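Local coordinates for protein aminoglycoside N(3)-acetyltransferase, AAC(3)-IVa (Escherichia coli, PDB 6MN3) that probably confers aminoglycoside resistance by transferring an acetyl group from acetyl-CoA to the 3-amino group of antibiotics built on 2-deoxystreptamine, at residues N188-E193 against I240-P245; N152-L157 against D225-A230; L143-G148 against A216-I221; P63-L68 against P79-L84. All blocks are in the same frame, centred on the assembly; numbering follows the deposited sequence.

Interaction 1: residues N188-E193 against I240-P245. With ZN (zinc ion), chain D.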
loop_
_atom_site.group_PDB
_atom_site.type_symbol
_atom_site.label_atom_id
_atom_site.label_comp_id
_atom_site.label_asym_id
_atom_site.label_seq_id
_atom_site.Cartn_x
_atom_site.Cartn_y
_atom_site.Cartn_z
ATOM N N ASN A 188 4.176 -13.861 -5.360
ATOM C CA ASN A 188 2.856 -13.916 -5.984
ATOM C C ASN A 188 2.559 -12.579 -6.663
ATOM O O ASN A 188 1.766 -11.761 -6.193
ATOM C CB ASN A 188 1.798 -14.268 -4.943
ATOM C CG ASN A 188 1.940 -13.450 -3.675
ATOM O OD1 ASN A 188 2.963 -13.516 -2.992
ATOM N ND2 ASN A 188 0.916 -12.667 -3.356
ATOM N N ASP A 189 3.222 -12.366 -7.795
ATOM C CA ASP A 189 3.097 -11.133 -8.555
ATOM C C ASP A 189 2.390 -11.391 -9.880
ATOM O O ASP A 189 2.542 -12.453 -10.489
ATOM C CB ASP A 189 4.468 -10.500 -8.816
ATOM C CG ASP A 189 4.406 -8.988 -8.910
ATOM O OD1 ASP A 189 5.358 -8.321 -8.453
ATOM O OD2 ASP A 189 3.403 -8.464 -9.439
ATOM N N HIS A 190 1.615 -10.404 -10.315
ATOM C CA HIS A 190 0.908 -10.456 -11.589
ATOM C C HIS A 190 0.586 -9.024 -12.002
ATOM O O HIS A 190 1.108 -8.063 -11.427
ATOM C CB HIS A 190 -0.348 -11.329 -11.489
ATOM C CG HIS A 190 -1.102 -11.158 -10.206
ATOM N ND1 HIS A 190 -2.153 -10.279 -10.072
ATOM C CD2 HIS A 190 -0.957 -11.759 -9.001
ATOM C CE1 HIS A 190 -2.624 -10.343 -8.839
ATOM N NE2 HIS A 190 -1.915 -11.234 -8.168
ATOM N N CYS A 191 -0.282 -8.880 -13.006
ATOM C CA CYS A 191 -0.658 -7.551 -13.475
ATOM C C CYS A 191 -1.455 -6.772 -12.439
ATOM O O CYS A 191 -1.590 -5.550 -12.573
ATOM C CB CYS A 191 -1.461 -7.659 -14.772
ATOM S SG CYS A 191 -3.126 -8.318 -14.550
ATOM N N CYS A 192 -1.997 -7.449 -11.425
ATOM C CA CYS A 192 -2.754 -6.852 -10.326
ATOM C C CYS A 192 -4.018 -6.137 -10.787
ATOM O O CYS A 192 -4.695 -5.501 -9.971
ATOM C CB CYS A 192 -1.887 -5.886 -9.505
ATOM S SG CYS A 192 -0.433 -6.643 -8.746
ATOM N N GLU A 193 -4.361 -6.226 -12.075
ATOM C CA GLU A 193 -5.560 -5.559 -12.569
ATOM C C GLU A 193 -6.818 -6.153 -11.951
ATOM O O GLU A 193 -7.771 -5.424 -11.648
ATOM C CB GLU A 193 -5.619 -5.651 -14.094
ATOM C CG GLU A 193 -4.733 -4.651 -14.812
ATOM C CD GLU A 193 -4.551 -4.983 -16.279
ATOM O OE1 GLU A 193 -3.723 -5.863 -16.595
ATOM O OE2 GLU A 193 -5.242 -4.367 -17.118
ATOM N N ILE A 240 -8.601 -16.422 -8.312
ATOM C CA ILE A 240 -9.601 -15.395 -8.594
ATOM C C ILE A 240 -8.946 -14.129 -9.136
ATOM O O ILE A 240 -9.528 -13.426 -9.972
ATOM C CB ILE A 240 -10.437 -15.110 -7.330
ATOM C CG1 ILE A 240 -11.483 -14.025 -7.595
ATOM C CG2 ILE A 240 -9.542 -14.710 -6.164
ATOM C CD1 ILE A 240 -12.681 -14.510 -8.376
ATOM N N PHE A 241 -7.730 -13.823 -8.689
ATOM C CA PHE A 241 -7.017 -12.625 -9.106
ATOM C C PHE A 241 -6.243 -12.810 -10.406
ATOM O O PHE A 241 -5.573 -11.870 -10.847
ATOM C CB PHE A 241 -6.053 -12.178 -8.001
ATOM C CG PHE A 241 -6.738 -11.676 -6.761
ATOM C CD1 PHE A 241 -7.895 -10.918 -6.850
ATOM C CD2 PHE A 241 -6.222 -11.955 -5.506
ATOM C CE1 PHE A 241 -8.524 -10.451 -5.709
ATOM C CE2 PHE A 241 -6.845 -11.492 -4.364
ATOM C CZ PHE A 241 -7.999 -10.739 -4.466
ATOM N N LEU A 242 -6.312 -13.985 -11.024
ATOM C CA LEU A 242 -5.565 -14.276 -12.241
ATOM C C LEU A 242 -6.448 -14.053 -13.460
ATOM O O LEU A 242 -7.575 -14.560 -13.520
ATOM C CB LEU A 242 -5.043 -15.713 -12.235
ATOM C CG LEU A 242 -3.926 -16.062 -11.251
ATOM C CD1 LEU A 242 -3.258 -17.362 -11.669
ATOM C CD2 LEU A 242 -2.908 -14.932 -11.154
ATOM N N HIS A 243 -5.935 -13.295 -14.424
ATOM C CA HIS A 243 -6.630 -13.150 -15.692
ATOM C C HIS A 243 -6.780 -14.518 -16.350
ATOM O O HIS A 243 -5.844 -15.326 -16.316
ATOM C CB HIS A 243 -5.865 -12.209 -16.624
ATOM C CG HIS A 243 -6.329 -10.788 -16.565
ATOM N ND1 HIS A 243 -5.620 -9.801 -15.916
ATOM C CD2 HIS A 243 -7.426 -10.187 -17.083
ATOM C CE1 HIS A 243 -6.262 -8.653 -16.034
ATOM N NE2 HIS A 243 -7.361 -8.860 -16.737
ATOM N N PRO A 244 -7.930 -14.818 -16.947
ATOM C CA PRO A 244 -8.061 -16.076 -17.669
ATOM C C PRO A 244 -7.146 -16.085 -18.876
ATOM O O PRO A 244 -6.761 -15.018 -19.394
ATOM C CB PRO A 244 -9.540 -16.102 -18.077
ATOM C CG PRO A 244 -9.965 -14.680 -18.063
ATOM C CD PRO A 244 -9.176 -14.033 -16.965
ATOM N N PRO A 245 -6.757 -17.268 -19.355
ATOM C CA PRO A 245 -5.920 -17.332 -20.564
ATOM C C PRO A 245 -6.575 -16.707 -21.784
ATOM O O PRO A 245 -5.869 -16.368 -22.743
ATOM C CB PRO A 245 -5.691 -18.839 -20.757
ATOM C CG PRO A 245 -5.926 -19.437 -19.401
ATOM C CD PRO A 245 -6.997 -18.600 -18.774
HETATM ZN ZN ZN D . -3.497 -10.275 -15.781
HETATM O O HOH W 1 -4.678 -9.327 -11.729
#
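His-243 and Cys-191 meet at a zinc ion, forming half of a three-cysteine, one-histidine site that Cys-249 and Cys-252, a CxxC pair, complete. His-243 ND1 binds the zinc at 2.2 Å and Cys-191 SG at 2.3 Å. The thiolate sulfur lies in the plane of the imidazole at its edge; SG is 3.2 Å from ND1, both atoms being bound to the zinc. Cys-191 SG stands between its own backbone N and carbonyl carbon (chi1 71°), and in addition accepts a hydrogen bond from Glu-193 N, two residues on. Glu-193 covers another part of the same ring edge, its CB 3.6 Å from His-243 CE1. His-190, which loses as much surface as His-243, is not a ligand. Leu-242 CD2 lies over one face of the His-190 ring, and His-190 ND1 accepts from Cys-192 N at 3.1 Å, the donor tilted 34° out of the ring plane; His-190 NE2 is hydrogen-bonded to Glu-159. No direct hydrogen bond joins the two loops; besides the metal and these apolar contacts, one water bridges them, 3.2 Å from His-190 ND1 and donating to Phe-241 O at 2.8 Å.

Interaction 2: residues N152-L157 against D225-A230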
loop_
_atom_site.group_PDB
_atom_site.type_symbol
_atom_site.label_atom_id
_atom_site.label_comp_id
_atom_site.label_asym_id
_atom_site.label_seq_id
_atom_site.Cartn_x
_atom_site.Cartn_y
_atom_site.Cartn_z
ATOM N N ASN A 152 -3.590 -1.791 -3.850
ATOM C CA ASN A 152 -3.891 -2.232 -2.493
ATOM C C ASN A 152 -2.966 -3.373 -2.090
ATOM O O ASN A 152 -3.314 -4.548 -2.248
ATOM C CB ASN A 152 -5.356 -2.660 -2.379
ATOM C CG ASN A 152 -5.806 -2.836 -0.941
ATOM O OD1 ASN A 152 -4.993 -2.828 -0.016
ATOM N ND2 ASN A 152 -7.111 -2.995 -0.746
ATOM N N THR A 153 -1.791 -3.028 -1.555
ATOM C CA THR A 153 -0.779 -4.028 -1.231
ATOM C C THR A 153 -1.303 -5.072 -0.251
ATOM O O THR A 153 -0.881 -6.235 -0.297
ATOM C CB THR A 153 0.464 -3.330 -0.672
ATOM O OG1 THR A 153 1.050 -2.513 -1.693
ATOM C CG2 THR A 153 1.494 -4.335 -0.196
ATOM N N THR A 154 -2.239 -4.687 0.624
ATOM C CA THR A 154 -2.787 -5.630 1.596
ATOM C C THR A 154 -3.409 -6.846 0.915
ATOM O O THR A 154 -3.432 -7.939 1.496
ATOM C CB THR A 154 -3.810 -4.918 2.488
ATOM O OG1 THR A 154 -3.165 -3.846 3.189
ATOM C CG2 THR A 154 -4.418 -5.876 3.505
ATOM N N LEU A 155 -3.887 -6.689 -0.322
ATOM C CA LEU A 155 -4.418 -7.833 -1.056
ATOM C C LEU A 155 -3.341 -8.876 -1.328
ATOM O O LEU A 155 -3.629 -10.078 -1.326
ATOM C CB LEU A 155 -5.055 -7.366 -2.363
ATOM C CG LEU A 155 -6.429 -6.712 -2.203
ATOM C CD1 LEU A 155 -6.961 -6.221 -3.540
ATOM C CD2 LEU A 155 -7.407 -7.681 -1.554
ATOM N N HIS A 156 -2.099 -8.442 -1.558
ATOM C CA HIS A 156 -1.004 -9.395 -1.722
ATOM C C HIS A 156 -0.782 -10.196 -0.445
ATOM O O HIS A 156 -0.445 -11.385 -0.497
ATOM C CB HIS A 156 0.276 -8.665 -2.122
ATOM C CG HIS A 156 0.358 -8.343 -3.580
ATOM N ND1 HIS A 156 0.421 -9.315 -4.555
ATOM C CD2 HIS A 156 0.394 -7.155 -4.230
ATOM C CE1 HIS A 156 0.489 -8.740 -5.742
ATOM N NE2 HIS A 156 0.475 -7.430 -5.573
ATOM N N LEU A 157 -0.959 -9.557 0.712
ATOM C CA LEU A 157 -0.885 -10.280 1.976
ATOM C C LEU A 157 -1.983 -11.333 2.064
ATOM O O LEU A 157 -1.764 -12.429 2.592
ATOM C CB LEU A 157 -0.982 -9.297 3.143
ATOM C CG LEU A 157 -1.361 -9.837 4.526
ATOM C CD1 LEU A 157 -0.281 -10.765 5.069
ATOM C CD2 LEU A 157 -1.622 -8.691 5.491
ATOM N N ASP A 225 -10.877 -5.910 7.112
ATOM C CA ASP A 225 -11.937 -6.194 6.151
ATOM C C ASP A 225 -11.369 -6.564 4.786
ATOM O O ASP A 225 -11.938 -7.409 4.088
ATOM C CB ASP A 225 -12.876 -4.994 6.035
ATOM C CG ASP A 225 -13.772 -4.837 7.247
ATOM O OD1 ASP A 225 -14.039 -5.852 7.927
ATOM O OD2 ASP A 225 -14.213 -3.700 7.520
ATOM N N ILE A 226 -10.252 -5.946 4.394
ATOM C CA ILE A 226 -9.616 -6.286 3.123
ATOM C C ILE A 226 -9.161 -7.740 3.133
ATOM O O ILE A 226 -9.379 -8.486 2.170
ATOM C CB ILE A 226 -8.438 -5.336 2.843
ATOM C CG1 ILE A 226 -8.932 -3.905 2.661
ATOM C CG2 ILE A 226 -7.661 -5.792 1.617
ATOM C CD1 ILE A 226 -7.821 -2.891 2.602
ATOM N N VAL A 227 -8.523 -8.163 4.224
ATOM C CA VAL A 227 -7.988 -9.518 4.297
ATOM C C VAL A 227 -9.118 -10.535 4.410
ATOM O O VAL A 227 -9.138 -11.544 3.698
ATOM C CB VAL A 227 -6.997 -9.635 5.469
ATOM C CG1 VAL A 227 -6.707 -11.095 5.786
ATOM C CG2 VAL A 227 -5.712 -8.894 5.140
ATOM N N ALA A 228 -10.081 -10.278 5.299
ATOM C CA ALA A 228 -11.166 -11.232 5.513
ATOM C C ALA A 228 -11.998 -11.421 4.252
ATOM O O ALA A 228 -12.358 -12.550 3.900
ATOM C CB ALA A 228 -12.049 -10.776 6.673
ATOM N N THR A 229 -12.317 -10.326 3.561
ATOM C CA THR A 229 -13.097 -10.426 2.333
ATOM C C THR A 229 -12.338 -11.202 1.265
ATOM O O THR A 229 -12.899 -12.085 0.606
ATOM C CB THR A 229 -13.458 -9.028 1.830
ATOM O OG1 THR A 229 -14.178 -8.326 2.850
ATOM C CG2 THR A 229 -14.312 -9.108 0.572
ATOM N N ALA A 230 -11.052 -10.891 1.088
ATOM C CA ALA A 230 -10.269 -11.541 0.043
ATOM C C ALA A 230 -10.043 -13.014 0.351
ATOM O O ALA A 230 -10.050 -13.849 -0.560
ATOM C CB ALA A 230 -8.934 -10.821 -0.140
#
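Ile-226 presses into the start of helix 154-161 from helix 223-236, in a buried helix-to-helix contact made almost wholly of methyl groups. Its CB lies near Thr-154 CG2, and there the side chain branches. CG2, anti to the backbone N, points between three residues: it is 3.7 Å from Leu-155 CD2, 3.8 Å from Thr-154 CG2, and also close to Asn-152 ND2. The other branch runs through CG1, near the same amide nitrogen, to CD1, which meets Asn-152 tip to tip with CD1 3.4 Å from ND2. ND2 is hydrogen-bonded to His-149, and OD1 accepts a weak capping bond from Thr-154 N in the turn leading into the helix. Leu-155 and Thr-154 each cross Ile-226 at about a right angle. One turn further along helix 223-236, Ala-230 CB receives the same Leu-155 CD2 at 3.8 Å, so this methyl lies against both residues. Val-142 of strand 141-145 touches Asn-152, Thr-154 and Ile-226, joining the helix pair to the central sheet. Beside Ile-226, Val-227 CG2 packs 3.7 Å from Thr-154 CG2 and 4.1 Å from Leu-157 CD2.

Interaction 3: residues L143-G148 against A216-I221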
loop_
_atom_site.group_PDB
_atom_site.type_symbol
_atom_site.label_atom_id
_atom_site.label_comp_id
_atom_site.label_asym_id
_atom_site.label_seq_id
_atom_site.Cartn_x
_atom_site.Cartn_y
_atom_site.Cartn_z
ATOM N N LEU A 143 -5.986 3.565 3.133
ATOM C CA LEU A 143 -6.521 4.687 2.375
ATOM C C LEU A 143 -5.992 4.592 0.950
ATOM O O LEU A 143 -4.782 4.699 0.722
ATOM C CB LEU A 143 -6.135 6.013 3.022
ATOM C CG LEU A 143 -6.530 7.271 2.246
ATOM C CD1 LEU A 143 -8.028 7.286 1.993
ATOM C CD2 LEU A 143 -6.092 8.526 2.991
ATOM N N LEU A 144 -6.895 4.377 -0.001
ATOM C CA LEU A 144 -6.559 4.402 -1.420
ATOM C C LEU A 144 -6.830 5.812 -1.931
ATOM O O LEU A 144 -7.989 6.213 -2.083
ATOM C CB LEU A 144 -7.368 3.362 -2.188
ATOM C CG LEU A 144 -7.226 1.912 -1.720
ATOM C CD1 LEU A 144 -7.861 0.967 -2.729
ATOM C CD2 LEU A 144 -5.765 1.554 -1.495
ATOM N N LEU A 145 -5.765 6.562 -2.190
ATOM C CA LEU A 145 -5.841 7.995 -2.460
ATOM C C LEU A 145 -5.554 8.236 -3.941
ATOM O O LEU A 145 -4.401 8.374 -4.353
ATOM C CB LEU A 145 -4.862 8.749 -1.566
ATOM C CG LEU A 145 -5.051 10.257 -1.469
ATOM C CD1 LEU A 145 -6.521 10.574 -1.309
ATOM C CD2 LEU A 145 -4.246 10.815 -0.309
ATOM N N GLY A 146 -6.616 8.300 -4.739
ATOM C CA GLY A 146 -6.453 8.512 -6.162
ATOM C C GLY A 146 -5.901 7.327 -6.916
ATOM O O GLY A 146 -5.412 7.491 -8.038
ATOM N N VAL A 147 -5.949 6.133 -6.323
ATOM C CA VAL A 147 -5.534 4.901 -6.979
ATOM C C VAL A 147 -6.598 3.843 -6.722
ATOM O O VAL A 147 -7.392 3.939 -5.784
ATOM C CB VAL A 147 -4.155 4.399 -6.494
ATOM C CG1 VAL A 147 -3.067 5.410 -6.815
ATOM C CG2 VAL A 147 -4.188 4.094 -5.001
ATOM N N GLY A 148 -6.607 2.825 -7.579
ATOM C CA GLY A 148 -7.524 1.714 -7.451
ATOM C C GLY A 148 -6.986 0.631 -6.536
ATOM O O GLY A 148 -5.978 0.796 -5.845
ATOM N N ALA A 216 -9.208 14.021 -5.591
ATOM C CA ALA A 216 -9.088 12.592 -5.827
ATOM C C ALA A 216 -10.295 11.830 -5.304
ATOM O O ALA A 216 -10.866 12.174 -4.264
ATOM C CB ALA A 216 -7.820 12.047 -5.170
ATOM N N PHE A 217 -10.683 10.798 -6.045
ATOM C CA PHE A 217 -11.578 9.774 -5.527
ATOM C C PHE A 217 -10.817 8.938 -4.503
ATOM O O PHE A 217 -9.812 8.300 -4.837
ATOM C CB PHE A 217 -12.090 8.911 -6.681
ATOM C CG PHE A 217 -13.012 7.801 -6.261
ATOM C CD1 PHE A 217 -12.663 6.477 -6.470
ATOM C CD2 PHE A 217 -14.236 8.080 -5.676
ATOM C CE1 PHE A 217 -13.511 5.452 -6.091
ATOM C CE2 PHE A 217 -15.089 7.059 -5.297
ATOM C CZ PHE A 217 -14.724 5.744 -5.504
ATOM N N ALA A 218 -11.269 8.958 -3.254
ATOM C CA ALA A 218 -10.580 8.277 -2.168
ATOM C C ALA A 218 -11.416 7.115 -1.656
ATOM O O ALA A 218 -12.643 7.214 -1.561
ATOM C CB ALA A 218 -10.269 9.237 -1.020
ATOM N N ARG A 219 -10.744 6.017 -1.323
ATOM C CA ARG A 219 -11.392 4.830 -0.787
ATOM C C ARG A 219 -10.705 4.441 0.509
ATOM O O ARG A 219 -9.473 4.413 0.578
ATOM C CB ARG A 219 -11.351 3.674 -1.789
ATOM C CG ARG A 219 -12.466 3.738 -2.817
ATOM C CD ARG A 219 -12.232 2.776 -3.961
ATOM N NE ARG A 219 -11.277 3.298 -4.929
ATOM C CZ ARG A 219 -11.240 2.936 -6.207
ATOM N NH1 ARG A 219 -12.111 2.052 -6.673
ATOM N NH2 ARG A 219 -10.335 3.462 -7.019
ATOM N N LEU A 220 -11.503 4.143 1.533
ATOM C CA LEU A 220 -10.994 3.845 2.866
ATOM C C LEU A 220 -11.620 2.550 3.357
ATOM O O LEU A 220 -12.847 2.455 3.470
ATOM C CB LEU A 220 -11.295 4.992 3.830
ATOM C CG LEU A 220 -10.883 4.780 5.285
ATOM C CD1 LEU A 220 -9.371 4.721 5.413
ATOM C CD2 LEU A 220 -11.459 5.884 6.143
ATOM N N ILE A 221 -10.781 1.555 3.645
ATOM C CA ILE A 221 -11.222 0.233 4.075
ATOM C C ILE A 221 -10.366 -0.205 5.253
ATOM O O ILE A 221 -9.151 0.022 5.266
ATOM C CB ILE A 221 -11.129 -0.814 2.941
ATOM C CG1 ILE A 221 -11.579 -0.231 1.596
ATOM C CG2 ILE A 221 -11.945 -2.046 3.285
ATOM C CD1 ILE A 221 -10.432 0.212 0.703
HETATM O O HOH W 2 -9.399 5.475 -4.980
#
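Arg-219 O accepts from Leu-144 N at 2.6 Å, the donor lying nearly along the C=O axis. The return bond, Arg-219 N to Leu-144 O at 2.9 Å, arrives in the carbonyl plane and completes the hydrogen-bonded pair of these two residues. Leu-143 with Leu-220 and Leu-145 with Ala-218 are the non-hydrogen-bonded pairs before and after it. Here the antiparallel strands 141-145 and 216-222 run side by side in the mixed central sheet, the first also bonded to strand 26-31 and the second to strand 208-213. On the face carrying Leu-143, Leu-145, Ala-218 and Leu-220, Leu-145 CD1 rests 4.0 Å from Ala-218 CB, and Leu-19 of helix 9-19 covers Leu-143, Ala-218 and Leu-220. Leu-144 and Arg-219 project from the other face, their CB atoms 4.0 Å apart. Past the strand end, Gly-146 N still reaches Phe-217 O at 3.2 Å, although it stands 35° above that carbonyl plane. The positive phi of Gly-146 (72°) turns the chain there, and its CA lies against Ala-216 CB. A bend at chi3 (-80°) sets Arg-219 NE, and NH2 makes a weak bond to Val-147 O in the loop after strand 141-145. Phe-217 CE1 lies over the centre of one guanidinium face, while NH1 forms a salt bridge with Asp-199. In the guanidinium plane, at its edge, a water accepts from Arg-219 NE at 2.9 Å and lies 2.7 Å from Val-147 O.

Interaction 4: residues P63-L68 against P79-L84; sequences PSWSGL and PVTPDL
Trp-65 and Thr-81 join the two segments through one backbone bond, Thr-81 N to Trp-65 O at 2.8 Å, straight (162° at the hydrogen) and in the carbonyl plane; Ser-66 and Thr-81 have the nearest CA atoms. Val-80 CA adds a C-H...O contact to the same oxygen, so Trp-65 O meets two consecutive residues. The indole is the broad surface of the contact. Leu-84 CD1 sits over one face of the five-membered ring, 3.6 Å from its centroid, in a CH-pi contact displaced toward CE2, while CD2 of the same leucine reaches CZ2. Trp-65 CG stands between the backbone N and carbonyl carbon (chi1 53°), and the Trp-65 and Thr-81 side chains run side by side, pointing the same way, with Thr-81 CG2 3.5 Å from Trp-65 CD1. Both segments belong to the long connection between strand 59-63 of the central sheet and helix 86-91, and the contact draws its two ends together. At the strand end Pro-63 continues the apolar surface, with CB 3.7 Å from Leu-84 CD1. Val-80 CG2 approaches Ser-64 OG, a hydroxyl hydrogen-bonded to Arg-99. At the other end of the contact Ser-66 OG donates to Pro-79 O at 3.2 Å, tilted 34° from the carbonyl plane. A turn shapes the second segment: Leu-84 N bonds to Thr-81 O at 3.1 Å, and Asp-83 N makes a weak bond to Thr-81 OG1. Thr-81 CB in turn packs 3.2 Å from Ser-66 O.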
loop_
_atom_site.group_PDB
_atom_site.type_symbol
_atom_site.label_atom_id
_atom_site.label_comp_id
_atom_site.label_asym_id
_atom_site.label_seq_id
_atom_site.Cartn_x
_atom_site.Cartn_y
_atom_site.Cartn_z
ATOM N N PRO A 63 3.955 2.914 1.618
ATOM C CA PRO A 63 4.961 2.096 0.934
ATOM C C PRO A 63 6.173 2.943 0.582
ATOM O O PRO A 63 6.072 4.155 0.372
ATOM C CB PRO A 63 4.229 1.606 -0.320
ATOM C CG PRO A 63 3.129 2.591 -0.529
ATOM C CD PRO A 63 2.707 3.022 0.844
ATOM N N SER A 64 7.335 2.294 0.527
ATOM C CA SER A 64 8.580 3.029 0.344
ATOM C C SER A 64 9.686 2.144 -0.216
ATOM O O SER A 64 10.840 2.251 0.208
ATOM C CB SER A 64 9.022 3.644 1.676
ATOM O OG SER A 64 9.984 4.663 1.480
ATOM N N TRP A 65 9.353 1.275 -1.167
ATOM C CA TRP A 65 10.346 0.384 -1.745
ATOM C C TRP A 65 10.948 0.991 -3.011
ATOM O O TRP A 65 10.429 1.951 -3.583
ATOM C CB TRP A 65 9.740 -0.989 -2.037
ATOM C CG TRP A 65 8.499 -0.961 -2.868
ATOM C CD1 TRP A 65 8.415 -0.728 -4.210
ATOM C CD2 TRP A 65 7.161 -1.191 -2.414
ATOM N NE1 TRP A 65 7.105 -0.792 -4.619
ATOM C CE2 TRP A 65 6.315 -1.076 -3.535
ATOM C CE3 TRP A 65 6.597 -1.481 -1.169
ATOM C CZ2 TRP A 65 4.935 -1.238 -3.447
ATOM C CZ3 TRP A 65 5.226 -1.642 -1.082
ATOM C CH2 TRP A 65 4.411 -1.521 -2.214
ATOM N N SER A 66 12.064 0.403 -3.449
ATOM C CA SER A 66 12.864 0.952 -4.539
ATOM C C SER A 66 12.517 0.353 -5.895
ATOM O O SER A 66 12.527 1.067 -6.905
ATOM C CB SER A 66 14.352 0.733 -4.258
ATOM O OG SER A 66 14.822 1.620 -3.262
ATOM N N GLY A 67 12.225 -0.945 -5.945
ATOM C CA GLY A 67 11.987 -1.625 -7.199
ATOM C C GLY A 67 13.232 -2.049 -7.944
ATOM O O GLY A 67 13.121 -2.797 -8.923
ATOM N N LEU A 68 14.412 -1.600 -7.520
ATOM C CA LEU A 68 15.664 -1.986 -8.162
ATOM C C LEU A 68 16.133 -3.310 -7.572
ATOM O O LEU A 68 16.615 -3.355 -6.436
ATOM C CB LEU A 68 16.718 -0.898 -7.976
ATOM C CG LEU A 68 16.283 0.537 -8.281
ATOM C CD1 LEU A 68 17.206 1.530 -7.594
ATOM C CD2 LEU A 68 16.247 0.782 -9.783
ATOM N N PRO A 79 15.850 6.048 -3.026
ATOM C CA PRO A 79 14.557 6.682 -3.293
ATOM C C PRO A 79 13.459 5.661 -3.537
ATOM O O PRO A 79 13.700 4.536 -3.982
ATOM C CB PRO A 79 14.821 7.510 -4.560
ATOM C CG PRO A 79 16.316 7.454 -4.788
ATOM C CD PRO A 79 16.771 6.183 -4.162
ATOM N N VAL A 80 12.231 6.077 -3.229
ATOM C CA VAL A 80 11.066 5.259 -3.533
ATOM C C VAL A 80 10.893 5.172 -5.045
ATOM O O VAL A 80 11.200 6.117 -5.784
ATOM C CB VAL A 80 9.811 5.840 -2.857
ATOM C CG1 VAL A 80 8.638 4.893 -2.997
ATOM C CG2 VAL A 80 10.086 6.118 -1.394
ATOM N N THR A 81 10.419 4.021 -5.513
ATOM C CA THR A 81 10.175 3.852 -6.937
ATOM C C THR A 81 9.187 4.910 -7.423
ATOM O O THR A 81 8.234 5.247 -6.708
ATOM C CB THR A 81 9.631 2.453 -7.234
ATOM O OG1 THR A 81 9.105 2.417 -8.567
ATOM C CG2 THR A 81 8.532 2.087 -6.248
ATOM N N PRO A 82 9.388 5.466 -8.622
ATOM C CA PRO A 82 8.486 6.525 -9.104
ATOM C C PRO A 82 7.053 6.064 -9.299
ATOM O O PRO A 82 6.164 6.915 -9.436
ATOM C CB PRO A 82 9.120 6.950 -10.435
ATOM C CG PRO A 82 9.945 5.779 -10.857
ATOM C CD PRO A 82 10.458 5.167 -9.589
ATOM N N ASP A 83 6.796 4.756 -9.310
ATOM C CA ASP A 83 5.437 4.257 -9.464
ATOM C C ASP A 83 4.603 4.423 -8.201
ATOM O O ASP A 83 3.374 4.302 -8.271
ATOM C CB ASP A 83 5.467 2.786 -9.878
ATOM C CG ASP A 83 4.205 2.360 -10.602
ATOM O OD1 ASP A 83 3.698 3.151 -11.425
ATOM O OD2 ASP A 83 3.723 1.236 -10.347
ATOM N N LEU A 84 5.228 4.693 -7.055
ATOM C CA LEU A 84 4.494 4.883 -5.813
ATOM C C LEU A 84 4.110 6.337 -5.563
ATOM O O LEU A 84 3.343 6.606 -4.631
ATOM C CB LEU A 84 5.309 4.347 -4.629
ATOM C CG LEU A 84 5.332 2.820 -4.513
ATOM C CD1 LEU A 84 6.190 2.366 -3.347
ATOM C CD2 LEU A 84 3.918 2.271 -4.379
#

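How the interactions relate
Along the chain interaction 4 closes first; the segments of the other three then alternate, so those contacts interlock. Interaction 3 lies within the central mixed sheet, and both its strands lead into the helices of interaction 2, where Ile-226 packs on Ile-221; the two centres are 15 Å apart. Interaction 2 in turn touches interaction 1, also 15 Å away, as His-156 lies against Cys-192 and Asn-188 of the loop carrying the zinc ligand Cys-191. Interaction 4, about 21 Å from interactions 1 and 2, reaches the latter through Trp-65 and Thr-153. Segment 152-157 thus touches both the zinc-site loops and Trp-65. Cys-192, His-156 and Glu-159 have charge-relay-like geometry, possibly a triad of unconfirmed role.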